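PDB 1VKF: glycerol uptake operon antiterminator-related protein from Thermotoga maritima, which is related to the antiterminators of glycerol uptake operons and probably responds to glycerol 3-phosphate through a TIM-barrel domain. Local coordinates for residues A[142-147]-A[169-174]; A[33-38]-A[50-55]; A[138-143]-A[152-157]. All coordinates share one frame; numbering follows the deposited sequence.

Interaction 1 (A[142-147]-A[169-174]); sequences KVARKI and KHVSAI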
ATOM      1  N   LYS A 142      -6.432 -16.183  -1.851  1.00 14.53           N
ATOM      2  CA  LYS A 142      -7.653 -16.690  -1.232  1.00 17.89           C
ATOM      3  C   LYS A 142      -8.636 -15.587  -1.037  1.00 14.84           C
ATOM      4  O   LYS A 142      -9.832 -15.772  -1.269  1.00 15.98           O
ATOM      5  CB  LYS A 142      -7.379 -17.224   0.177  1.00 19.21           C
ATOM      6  CG  LYS A 142      -6.652 -18.442   0.267  1.00 25.74           C
ATOM      7  CD  LYS A 142      -7.044 -19.166   1.571  1.00 29.68           C
ATOM      8  CE  LYS A 142      -6.982 -20.652   1.361  1.00 25.88           C
ATOM      9  NZ  LYS A 142      -6.564 -21.322   2.586  1.00 32.29           N
ATOM     10  N   VAL A 143      -8.152 -14.461  -0.521  1.00 13.90           N
ATOM     11  CA  VAL A 143      -8.999 -13.311  -0.269  1.00 13.88           C
ATOM     12  C   VAL A 143      -9.475 -12.709  -1.593  1.00 12.38           C
ATOM     13  O   VAL A 143     -10.663 -12.387  -1.735  1.00 13.14           O
ATOM     14  CB  VAL A 143      -8.276 -12.269   0.600  1.00 14.37           C
ATOM     15  CG1 VAL A 143      -9.076 -11.028   0.729  1.00 16.47           C
ATOM     16  CG2 VAL A 143      -7.981 -12.882   1.972  1.00 14.63           C
ATOM     17  N   ALA A 144      -8.572 -12.624  -2.571  1.00 10.73           N
ATOM     18  CA  ALA A 144      -8.902 -12.005  -3.862  1.00 11.13           C
ATOM     19  C   ALA A 144     -10.057 -12.743  -4.533  1.00 11.33           C
ATOM     20  O   ALA A 144     -10.914 -12.117  -5.167  1.00 14.10           O
ATOM     21  CB  ALA A 144      -7.704 -12.018  -4.811  1.00 11.23           C
ATOM     22  N   ARG A 145     -10.070 -14.062  -4.423  1.00 12.44           N
ATOM     23  CA  ARG A 145     -11.154 -14.866  -5.026  1.00 16.43           C
ATOM     24  C   ARG A 145     -12.526 -14.532  -4.464  1.00 17.25           C
ATOM     25  O   ARG A 145     -13.555 -14.781  -5.135  1.00 15.65           O
ATOM     26  CB  ARG A 145     -10.868 -16.362  -4.842  1.00 19.03           C
ATOM     27  CG  ARG A 145      -9.781 -16.892  -5.777  1.00 30.60           C
ATOM     28  CD  ARG A 145      -9.598 -18.422  -5.765  1.00 41.10           C
ATOM     29  NE  ARG A 145      -8.782 -18.920  -4.641  1.00 50.79           N
ATOM     30  CZ  ARG A 145      -7.458 -19.167  -4.667  1.00 51.22           C
ATOM     31  NH1 ARG A 145      -6.720 -18.964  -5.759  1.00 47.91           N
ATOM     32  NH2 ARG A 145      -6.860 -19.629  -3.574  1.00 46.85           N
ATOM     33  N   LYS A 146     -12.564 -14.004  -3.239  1.00 15.49           N
ATOM     34  CA  LYS A 146     -13.824 -13.632  -2.580  1.00 17.28           C
ATOM     35  C   LYS A 146     -14.299 -12.220  -2.895  1.00 17.95           C
ATOM     36  O   LYS A 146     -15.438 -11.872  -2.580  1.00 18.68           O
ATOM     37  CB  LYS A 146     -13.700 -13.820  -1.066  1.00 17.80           C
ATOM     38  CG  LYS A 146     -13.236 -15.226  -0.648  1.00 22.05           C
ATOM     39  CD  LYS A 146     -14.360 -16.173  -0.285  1.00 28.34           C
ATOM     40  CE  LYS A 146     -13.832 -17.577   0.140  1.00 27.56           C
ATOM     41  NZ  LYS A 146     -14.314 -18.020   1.465  1.00 26.59           N
ATOM     42  N   ILE A 147     -13.425 -11.396  -3.487  1.00 19.99           N
ATOM     43  CA  ILE A 147     -13.757 -10.020  -3.847  1.00 20.65           C
ATOM     44  C   ILE A 147     -13.427  -9.738  -5.306  1.00 21.88           C
ATOM     45  O   ILE A 147     -12.693  -8.798  -5.617  1.00 20.88           O
ATOM     46  CB  ILE A 147     -13.100  -9.002  -2.886  1.00 21.53           C
ATOM     47  CG1 ILE A 147     -11.582  -9.242  -2.706  1.00 14.25           C
ATOM     48  CG2 ILE A 147     -13.808  -9.053  -1.527  1.00 27.09           C
ATOM     49  CD1 ILE A 147     -10.931  -8.244  -1.810  1.00 17.81           C
ATOM     50  N   LYS A 169      -0.360 -14.666 -10.141  1.00 11.14           N
ATOM     51  CA  LYS A 169      -1.371 -15.288 -11.006  1.00 13.59           C
ATOM     52  C   LYS A 169      -2.756 -14.942 -10.557  1.00 14.33           C
ATOM     53  O   LYS A 169      -3.666 -15.044 -11.339  1.00 16.15           O
ATOM     54  CB  LYS A 169      -1.190 -16.796 -11.042  1.00 13.40           C
ATOM     55  CG  LYS A 169       0.105 -17.171 -11.725  1.00 24.22           C
ATOM     56  CD  LYS A 169       0.254 -18.665 -11.819  1.00 27.75           C
ATOM     57  CE  LYS A 169       1.401 -19.028 -12.718  1.00 30.33           C
ATOM     58  NZ  LYS A 169       1.275 -20.442 -13.145  1.00 32.34           N
ATOM     59  N   HIS A 170      -2.909 -14.520  -9.289  1.00 12.72           N
ATOM     60  CA  HIS A 170      -4.233 -14.340  -8.664  1.00 13.41           C
ATOM     61  C   HIS A 170      -4.563 -12.943  -8.169  1.00 13.83           C
ATOM     62  O   HIS A 170      -5.740 -12.663  -7.885  1.00 15.12           O
ATOM     63  CB  HIS A 170      -4.370 -15.277  -7.469  1.00 12.90           C
ATOM     64  CG  HIS A 170      -3.956 -16.675  -7.758  1.00 20.88           C
ATOM     65  ND1 HIS A 170      -4.650 -17.490  -8.632  1.00 26.15           N
ATOM     66  CD2 HIS A 170      -2.891 -17.395  -7.332  1.00 21.42           C
ATOM     67  CE1 HIS A 170      -4.035 -18.657  -8.723  1.00 21.06           C
ATOM     68  NE2 HIS A 170      -2.964 -18.627  -7.949  1.00 24.37           N
ATOM     69  N   VAL A 171      -3.530 -12.109  -7.998  1.00 11.63           N
ATOM     70  CA  VAL A 171      -3.699 -10.757  -7.477  1.00 12.92           C
ATOM     71  C   VAL A 171      -2.947  -9.806  -8.424  1.00 14.41           C
ATOM     72  O   VAL A 171      -2.107 -10.241  -9.196  1.00 14.47           O
ATOM     73  CB  VAL A 171      -3.208 -10.621  -6.005  1.00 11.58           C
ATOM     74  CG1 VAL A 171      -3.829 -11.700  -5.097  1.00 16.15           C
ATOM     75  CG2 VAL A 171      -1.704 -10.670  -5.901  1.00 11.32           C
ATOM     76  N   SER A 172      -3.242  -8.521  -8.345  1.00 13.87           N
ATOM     77  CA  SER A 172      -2.694  -7.569  -9.300  1.00 14.43           C
ATOM     78  C   SER A 172      -1.231  -7.305  -9.076  1.00 12.64           C
ATOM     79  O   SER A 172      -0.476  -7.208 -10.037  1.00 12.00           O
ATOM     80  CB  SER A 172      -3.433  -6.249  -9.223  1.00 18.17           C
ATOM     81  OG  SER A 172      -4.744  -6.438  -9.691  1.00 20.03           O
ATOM     82  N   ALA A 173      -0.853  -7.172  -7.811  1.00  8.74           N
ATOM     83  CA  ALA A 173       0.498  -6.715  -7.473  1.00  9.73           C
ATOM     84  C   ALA A 173       0.979  -7.228  -6.135  1.00 10.59           C
ATOM     85  O   ALA A 173       0.218  -7.707  -5.335  1.00 11.25           O
ATOM     86  CB  ALA A 173       0.491  -5.202  -7.471  1.00  9.59           C
ATOM     87  N   ILE A 174       2.275  -7.105  -5.893  1.00  8.59           N
ATOM     88  CA  ILE A 174       2.882  -7.367  -4.603  1.00  9.15           C
ATOM     89  C   ILE A 174       3.768  -6.197  -4.187  1.00 10.40           C
ATOM     90  O   ILE A 174       4.596  -5.762  -4.966  1.00  9.20           O
ATOM     91  CB  ILE A 174       3.832  -8.604  -4.693  1.00  8.65           C
ATOM     92  CG1 ILE A 174       3.062  -9.876  -5.042  1.00 10.06           C
ATOM     93  CG2 ILE A 174       4.610  -8.756  -3.412  1.00 12.17           C
ATOM     94  CD1 ILE A 174       3.959 -11.052  -5.423  1.00  9.90           C
TER
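Both faces of the His-170 imidazole are occupied. Arg-145 NH1 stands 3.8 Å above one of them, displaced toward the rim on the ND1 side, and CB of the preceding Lys-169 lies beneath the centre of the other. The contact lies on the outer layer of a TIM barrel, where the short helix 140-144 and the turn after it meet the loop that leads into strand 173-176. Guanidinium and imidazole are not stacked: their planes stand 78° apart, and the arginine presents an edge, close to its own plane, to the ring face. Arg-145 gets there by a bend at chi3 (-81°), which brings NH1 back toward the histidine from a side chain that starts off in another direction. The far end of the imidazole is tied down separately, NE2 being hydrogen-bonded to Glu-166 OE2. That bond anchors the NE2 end and, together with the groups on the two faces, restrains the ring; the carboxylate may also polarise it.

Beneath this exposed pair the packing becomes apolar. Ala-144 of the helix directs its methyl group at the backbone of the loop, with CB 3.7 Å from His-170 O. The same methyl meets the buried Val-171 through one branch, CB lying 3.9 Å from Val-171 CG1.

Interaction 2 (A[33-38]-A[50-55]); sequences DVVFLL and KILKDR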
ATOM      1  N   ASP A  33       7.640   1.200 -10.879  1.00  8.05           N
ATOM      2  CA  ASP A  33       7.082   2.515 -11.129  1.00  9.78           C
ATOM      3  C   ASP A  33       6.336   3.073  -9.912  1.00  6.58           C
ATOM      4  O   ASP A  33       6.238   4.314  -9.748  1.00  8.41           O
ATOM      5  CB  ASP A  33       6.083   2.467 -12.298  1.00 11.29           C
ATOM      6  CG  ASP A  33       6.741   2.195 -13.633  1.00 20.53           C
ATOM      7  OD1 ASP A  33       7.870   2.653 -13.880  1.00 23.16           O
ATOM      8  OD2 ASP A  33       6.172   1.513 -14.490  1.00 29.84           O
ATOM      9  N   VAL A  34       5.812   2.179  -9.085  1.00  6.70           N
ATOM     10  CA  VAL A  34       5.027   2.544  -7.916  1.00  6.12           C
ATOM     11  C   VAL A  34       5.850   2.269  -6.642  1.00  7.19           C
ATOM     12  O   VAL A  34       6.423   1.178  -6.466  1.00  9.53           O
ATOM     13  CB  VAL A  34       3.702   1.835  -7.848  1.00  8.61           C
ATOM     14  CG1 VAL A  34       2.886   2.261  -6.612  1.00 11.95           C
ATOM     15  CG2 VAL A  34       2.900   2.145  -9.111  1.00 11.17           C
ATOM     16  N   VAL A  35       5.806   3.212  -5.708  1.00  7.38           N
ATOM     17  CA  VAL A  35       6.524   3.087  -4.460  1.00  7.55           C
ATOM     18  C   VAL A  35       5.521   3.239  -3.322  1.00 10.02           C
ATOM     19  O   VAL A  35       4.736   4.185  -3.324  1.00  7.24           O
ATOM     20  CB  VAL A  35       7.638   4.175  -4.291  1.00  8.23           C
ATOM     21  CG1 VAL A  35       8.233   4.171  -2.893  1.00 13.72           C
ATOM     22  CG2 VAL A  35       8.782   3.960  -5.261  1.00 11.14           C
ATOM     23  N   PHE A  36       5.597   2.326  -2.343  1.00  8.78           N
ATOM     24  CA  PHE A  36       4.904   2.495  -1.079  1.00  7.06           C
ATOM     25  C   PHE A  36       5.902   2.905  -0.037  1.00  8.03           C
ATOM     26  O   PHE A  36       6.804   2.139   0.281  1.00  8.96           O
ATOM     27  CB  PHE A  36       4.208   1.187  -0.677  1.00  8.91           C
ATOM     28  CG  PHE A  36       2.968   0.880  -1.422  1.00  7.96           C
ATOM     29  CD1 PHE A  36       2.507   1.660  -2.450  1.00  8.72           C
ATOM     30  CD2 PHE A  36       2.263  -0.279  -1.114  1.00 11.30           C
ATOM     31  CE1 PHE A  36       1.312   1.354  -3.069  1.00  8.70           C
ATOM     32  CE2 PHE A  36       1.099  -0.592  -1.750  1.00 13.44           C
ATOM     33  CZ  PHE A  36       0.634   0.210  -2.730  1.00 11.71           C
ATOM     34  N   LEU A  37       5.819   4.141   0.461  1.00  7.73           N
ATOM     35  CA  LEU A  37       6.749   4.623   1.501  1.00  5.29           C
ATOM     36  C   LEU A  37       6.149   4.260   2.844  1.00  8.50           C
ATOM     37  O   LEU A  37       5.097   4.764   3.249  1.00  8.22           O
ATOM     38  CB  LEU A  37       6.894   6.141   1.394  1.00  5.61           C
ATOM     39  CG  LEU A  37       7.795   6.796   2.411  1.00  9.03           C
ATOM     40  CD1 LEU A  37       9.184   6.236   2.398  1.00 12.04           C
ATOM     41  CD2 LEU A  37       7.766   8.307   2.192  1.00 10.44           C
ATOM     42  N   LEU A  38       6.774   3.310   3.529  1.00  7.57           N
ATOM     43  CA  LEU A  38       6.147   2.678   4.670  1.00  8.81           C
ATOM     44  C   LEU A  38       6.551   3.258   6.020  1.00 10.01           C
ATOM     45  O   LEU A  38       5.928   2.906   7.039  1.00 12.12           O
ATOM     46  CB  LEU A  38       6.440   1.183   4.660  1.00 11.46           C
ATOM     47  CG  LEU A  38       5.866   0.473   3.422  1.00 10.60           C
ATOM     48  CD1 LEU A  38       6.143  -1.006   3.576  1.00 19.59           C
ATOM     49  CD2 LEU A  38       4.374   0.708   3.237  1.00 12.20           C
ATOM     50  N   LYS A  50       9.855  14.333  -2.342  1.00  8.39           N
ATOM     51  CA  LYS A  50      10.584  14.995  -3.425  1.00  9.23           C
ATOM     52  C   LYS A  50      11.607  14.040  -4.064  1.00  9.71           C
ATOM     53  O   LYS A  50      11.706  14.001  -5.289  1.00 10.23           O
ATOM     54  CB  LYS A  50      11.307  16.233  -2.912  1.00 10.26           C
ATOM     55  CG  LYS A  50      12.240  16.857  -3.956  1.00 13.45           C
ATOM     56  CD  LYS A  50      12.480  18.320  -3.743  1.00 24.27           C
ATOM     57  CE  LYS A  50      13.279  18.949  -4.923  1.00 29.45           C
ATOM     58  NZ  LYS A  50      12.800  18.472  -6.249  1.00 26.30           N
ATOM     59  N   ILE A  51      12.372  13.311  -3.256  1.00  7.83           N
ATOM     60  CA  ILE A  51      13.386  12.379  -3.780  1.00  8.99           C
ATOM     61  C   ILE A  51      12.679  11.359  -4.713  1.00  7.10           C
ATOM     62  O   ILE A  51      13.147  11.062  -5.824  1.00  6.84           O
ATOM     63  CB  ILE A  51      14.187  11.675  -2.663  1.00 10.30           C
ATOM     64  CG1 ILE A  51      15.117  12.640  -1.947  1.00 15.46           C
ATOM     65  CG2 ILE A  51      14.933  10.447  -3.228  1.00 16.14           C
ATOM     66  CD1 ILE A  51      15.584  12.083  -0.549  1.00 20.52           C
ATOM     67  N   LEU A  52      11.556  10.811  -4.251  1.00  7.25           N
ATOM     68  CA  LEU A  52      10.898   9.711  -4.931  1.00  6.61           C
ATOM     69  C   LEU A  52      10.136  10.225  -6.140  1.00  6.43           C
ATOM     70  O   LEU A  52      10.156   9.598  -7.210  1.00  8.26           O
ATOM     71  CB  LEU A  52       9.949   8.997  -3.975  1.00  7.65           C
ATOM     72  CG  LEU A  52      10.661   8.244  -2.830  1.00  6.14           C
ATOM     73  CD1 LEU A  52       9.594   7.722  -1.864  1.00  8.02           C
ATOM     74  CD2 LEU A  52      11.524   7.120  -3.318  1.00  9.70           C
ATOM     75  N   LYS A  53       9.504  11.382  -6.003  1.00 10.06           N
ATOM     76  CA  LYS A  53       8.766  11.961  -7.125  1.00 10.32           C
ATOM     77  C   LYS A  53       9.754  12.399  -8.222  1.00  9.83           C
ATOM     78  O   LYS A  53       9.457  12.301  -9.390  1.00  9.70           O
ATOM     79  CB  LYS A  53       7.876  13.132  -6.679  1.00 13.08           C
ATOM     80  CG  LYS A  53       6.664  12.716  -5.751  1.00 12.78           C
ATOM     81  CD  LYS A  53       5.684  11.738  -6.410  1.00 19.34           C
ATOM     82  CE  LYS A  53       5.049  12.341  -7.684  1.00 19.82           C
ATOM     83  NZ  LYS A  53       4.208  11.356  -8.514  1.00 19.14           N
ATOM     84  N   ASP A  54      10.930  12.855  -7.829  1.00  6.96           N
ATOM     85  CA  ASP A  54      11.986  13.251  -8.772  1.00  8.04           C
ATOM     86  C   ASP A  54      12.444  12.046  -9.632  1.00  7.10           C
ATOM     87  O   ASP A  54      12.898  12.246 -10.777  1.00  6.37           O
ATOM     88  CB  ASP A  54      13.176  13.839  -8.030  1.00 10.68           C
ATOM     89  CG  ASP A  54      13.000  15.353  -7.705  1.00 11.41           C
ATOM     90  OD1 ASP A  54      11.976  15.960  -8.118  1.00 16.14           O
ATOM     91  OD2 ASP A  54      13.830  16.008  -7.064  1.00 15.68           O
ATOM     92  N   ARG A  55      12.378  10.853  -9.068  1.00  6.33           N
ATOM     93  CA  ARG A  55      12.690   9.599  -9.779  1.00  7.51           C
ATOM     94  C   ARG A  55      11.549   9.142 -10.670  1.00  9.08           C
ATOM     95  O   ARG A  55      11.640   8.089 -11.286  1.00 13.51           O
ATOM     96  CB  ARG A  55      13.091   8.507  -8.835  1.00  9.70           C
ATOM     97  CG  ARG A  55      14.459   8.677  -8.223  1.00 10.08           C
ATOM     98  CD  ARG A  55      14.713   7.772  -7.123  1.00 17.81           C
ATOM     99  NE  ARG A  55      16.006   7.963  -6.458  1.00 21.88           N
ATOM    100  CZ  ARG A  55      16.786   6.952  -6.096  1.00 21.64           C
ATOM    101  NH1 ARG A  55      16.439   5.718  -6.398  1.00 20.20           N
ATOM    102  NH2 ARG A  55      17.922   7.171  -5.454  1.00 26.70           N
TER
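Leu-52 reaches down from helix 45-54 and meets Val-35 of strand 34-41 at about a right angle, so that the two side chains touch through single methyl groups. Leu-52 CD1 lies 3.9 Å from Val-35 CG1, and it is this same methyl that approaches Leu-37, two residues further along the strand, with a looser separation of 4.5 Å to Leu-37 CD2. One leucine branch is thus directed at two residues on the helix-facing side of the strand, while Phe-36 between them points the other way. The conformation of Leu-52 explains its reach: CG lies opposite the carbonyl carbon (chi1 -68°) and CD1 continues the chain in an extended line (chi2 173°). Val-35 meets it with the branch that is trans to its own backbone N (chi1 171°).

The three residues are buried, and the contact between them is wholly apolar, the helix-to-strand packing of the barrel's outer layer. Lys-50 and Asp-54, both exposed, take no part in it: Lys-50 NZ forms a salt bridge of 2.8 Å with Asp-54 OD2, one turn on, using the syn lone pair of that oxygen; a weak second bond goes to OD1.

Strand 34-41, helix 45-54 and strand 58-62 make up a beta-alpha-beta unit of the TIM barrel, and this contact fastens its first strand to its helix. Leu-52 also rests on Val-59 of strand 58-62 and on Leu-21 of strand 16-21, the two strands that flank 34-41, so this one side chain touches three adjacent strands.

Interaction 3 (A[138-143]-A[152-157]); sequences AVAPKV and VIAAGL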
ATOM      1  N   ALA A 138       0.795 -14.649   1.236  1.00  8.88           N
ATOM      2  CA  ALA A 138       0.473 -16.046   0.953  1.00  8.97           C
ATOM      3  C   ALA A 138      -1.037 -16.262   0.887  1.00  9.84           C
ATOM      4  O   ALA A 138      -1.500 -17.166   0.200  1.00 10.56           O
ATOM      5  CB  ALA A 138       1.130 -16.970   1.966  1.00 12.45           C
ATOM      6  N   VAL A 139      -1.798 -15.515   1.683  1.00  7.38           N
ATOM      7  CA  VAL A 139      -3.265 -15.653   1.706  1.00  8.00           C
ATOM      8  C   VAL A 139      -3.989 -14.625   0.873  1.00  7.69           C
ATOM      9  O   VAL A 139      -5.210 -14.667   0.775  1.00  8.56           O
ATOM     10  CB  VAL A 139      -3.819 -15.699   3.155  1.00  7.10           C
ATOM     11  CG1 VAL A 139      -3.133 -16.869   3.931  1.00 10.24           C
ATOM     12  CG2 VAL A 139      -3.567 -14.378   3.868  1.00 10.12           C
ATOM     13  N   ALA A 140      -3.257 -13.722   0.192  1.00  9.25           N
ATOM     14  CA  ALA A 140      -3.910 -12.750  -0.694  1.00  8.23           C
ATOM     15  C   ALA A 140      -4.750 -13.384  -1.813  1.00 10.45           C
ATOM     16  O   ALA A 140      -5.839 -12.917  -2.073  1.00 11.90           O
ATOM     17  CB  ALA A 140      -2.927 -11.734  -1.259  1.00  8.90           C
ATOM     18  N   PRO A 141      -4.271 -14.434  -2.479  1.00 11.67           N
ATOM     19  CA  PRO A 141      -5.072 -15.087  -3.527  1.00 13.91           C
ATOM     20  C   PRO A 141      -6.419 -15.593  -3.040  1.00 12.28           C
ATOM     21  O   PRO A 141      -7.426 -15.378  -3.723  1.00 14.20           O
ATOM     22  CB  PRO A 141      -4.176 -16.225  -3.979  1.00 13.46           C
ATOM     23  CG  PRO A 141      -2.775 -15.677  -3.743  1.00 14.44           C
ATOM     24  CD  PRO A 141      -2.908 -14.988  -2.406  1.00 13.01           C
ATOM     25  N   LYS A 142      -6.432 -16.183  -1.851  1.00 14.53           N
ATOM     26  CA  LYS A 142      -7.653 -16.690  -1.232  1.00 17.89           C
ATOM     27  C   LYS A 142      -8.636 -15.587  -1.037  1.00 14.84           C
ATOM     28  O   LYS A 142      -9.832 -15.772  -1.269  1.00 15.98           O
ATOM     29  CB  LYS A 142      -7.379 -17.224   0.177  1.00 19.21           C
ATOM     30  CG  LYS A 142      -6.652 -18.442   0.267  1.00 25.74           C
ATOM     31  CD  LYS A 142      -7.044 -19.166   1.571  1.00 29.68           C
ATOM     32  CE  LYS A 142      -6.982 -20.652   1.361  1.00 25.88           C
ATOM     33  NZ  LYS A 142      -6.564 -21.322   2.586  1.00 32.29           N
ATOM     34  N   VAL A 143      -8.152 -14.461  -0.521  1.00 13.90           N
ATOM     35  CA  VAL A 143      -8.999 -13.311  -0.269  1.00 13.88           C
ATOM     36  C   VAL A 143      -9.475 -12.709  -1.593  1.00 12.38           C
ATOM     37  O   VAL A 143     -10.663 -12.387  -1.735  1.00 13.14           O
ATOM     38  CB  VAL A 143      -8.276 -12.269   0.600  1.00 14.37           C
ATOM     39  CG1 VAL A 143      -9.076 -11.028   0.729  1.00 16.47           C
ATOM     40  CG2 VAL A 143      -7.981 -12.882   1.972  1.00 14.63           C
ATOM     41  N   VAL A 152      -6.454  -6.327  -5.601  1.00 11.63           N
ATOM     42  CA  VAL A 152      -5.725  -6.771  -4.424  1.00 13.01           C
ATOM     43  C   VAL A 152      -4.205  -6.644  -4.650  1.00 10.33           C
ATOM     44  O   VAL A 152      -3.663  -7.090  -5.662  1.00 11.33           O
ATOM     45  CB  VAL A 152      -6.102  -8.224  -4.034  1.00 10.50           C
ATOM     46  CG1 VAL A 152      -5.235  -8.720  -2.857  1.00 13.26           C
ATOM     47  CG2 VAL A 152      -7.587  -8.308  -3.702  1.00 15.08           C
ATOM     48  N   ILE A 153      -3.538  -6.004  -3.700  1.00 10.12           N
ATOM     49  CA  ILE A 153      -2.099  -5.989  -3.615  1.00  7.94           C
ATOM     50  C   ILE A 153      -1.721  -6.879  -2.458  1.00 10.63           C
ATOM     51  O   ILE A 153      -2.209  -6.709  -1.332  1.00 10.66           O
ATOM     52  CB  ILE A 153      -1.613  -4.568  -3.352  1.00  7.19           C
ATOM     53  CG1 ILE A 153      -2.023  -3.636  -4.469  1.00 12.87           C
ATOM     54  CG2 ILE A 153      -0.071  -4.560  -3.135  1.00  8.12           C
ATOM     55  CD1 ILE A 153      -2.025  -2.191  -4.072  1.00 15.79           C
ATOM     56  N   ALA A 154      -0.860  -7.840  -2.725  1.00  8.22           N
ATOM     57  CA  ALA A 154      -0.361  -8.711  -1.697  1.00  7.28           C
ATOM     58  C   ALA A 154       0.837  -8.097  -1.037  1.00 11.00           C
ATOM     59  O   ALA A 154       1.653  -7.491  -1.689  1.00 10.54           O
ATOM     60  CB  ALA A 154       0.013 -10.033  -2.285  1.00  9.19           C
ATOM     61  N   ALA A 155       0.947  -8.261   0.266  1.00  7.48           N
ATOM     62  CA  ALA A 155       2.183  -7.852   0.947  1.00  9.26           C
ATOM     63  C   ALA A 155       2.467  -8.669   2.168  1.00 11.23           C
ATOM     64  O   ALA A 155       1.556  -9.059   2.905  1.00 10.36           O
ATOM     65  CB  ALA A 155       2.064  -6.324   1.331  1.00 10.45           C
ATOM     66  N   GLY A 156       3.758  -8.837   2.459  1.00  8.01           N
ATOM     67  CA  GLY A 156       4.181  -9.471   3.697  1.00  9.96           C
ATOM     68  C   GLY A 156       4.651 -10.891   3.575  1.00  8.91           C
ATOM     69  O   GLY A 156       3.932 -11.761   3.105  1.00  7.24           O
ATOM     70  N   LEU A 157       5.901 -11.133   3.964  1.00  6.62           N
ATOM     71  CA  LEU A 157       6.511 -12.458   4.011  1.00 10.07           C
ATOM     72  C   LEU A 157       6.563 -13.174   2.639  1.00 10.57           C
ATOM     73  O   LEU A 157       6.548 -14.394   2.577  1.00 10.62           O
ATOM     74  CB  LEU A 157       5.847 -13.344   5.063  1.00  9.24           C
ATOM     75  CG  LEU A 157       5.807 -12.787   6.485  1.00 11.01           C
ATOM     76  CD1 LEU A 157       5.051 -13.712   7.477  1.00 12.64           C
ATOM     77  CD2 LEU A 157       7.226 -12.564   7.001  1.00 10.85           C
TER
HETATM   78  O   HOH W   1       3.379 -14.490   2.613  1.00 19.80           O
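Ala-140 and Ala-154 face each other methyl to methyl, their CB atoms 3.5 Å apart, where the first turn of helix 140-144 lies on strand 151-155. With only a methyl on each side, the backbones come close, the two CA atoms being 5.5 Å apart. The third participant is Val-152, two residues earlier on the same side of the strand. Its CG1 is trans to the backbone N (chi1 175°), which carries this branch toward the helix and leaves it 4.1 Å from Ala-140 CB. The other branch, CG2, lies anti to the carbonyl carbon and is turned away from the alanine, 6.3 Å from Ala-140 CB. The methyl of Ala-140 therefore meets both strand side chains.

Further along, a water joins the two segments through Gly-156 O. It accepts a bond of 2.9 Å from Ala-138 N and lies 2.8 Å from Gly-156 O, with a weaker approach to Leu-157 O.

The contact belongs to the beta-alpha-beta unit of strand 131-135, helix 140-144 and strand 151-155 in the TIM barrel. Val-134 of strand 131-135 touches both Val-143 and Val-152, and on the other flank of 151-155 Ala-154 packs on Ile-174 of strand 173-176.

Interactions 1 and 3 share helix 140-144, with Lys-142 and Val-143 common to both, and their centres are about 7 Å apart. The strands they reach are neighbours in the sheet, joined by probable hydrogen bonds from Ala-154 N to Ala-173 O (2.8 Å) and from Ser-172 N to Val-152 O (3.1 Å). His-170 CB also packs 3.6 Å from Pro-141 CB. Interaction 2 lies on the opposite side of the chain's centre, its centre about 24 and 22 Å from those of interactions 1 and 3, yet it touches interaction 3 through the barrel interior, where Phe-36 CZ is 3.8 Å from Ile-153 CD1. At the end of segment 152-157, Leu-157 N is hydrogen-bonded to a citrate, probably from the crystallisation liquor.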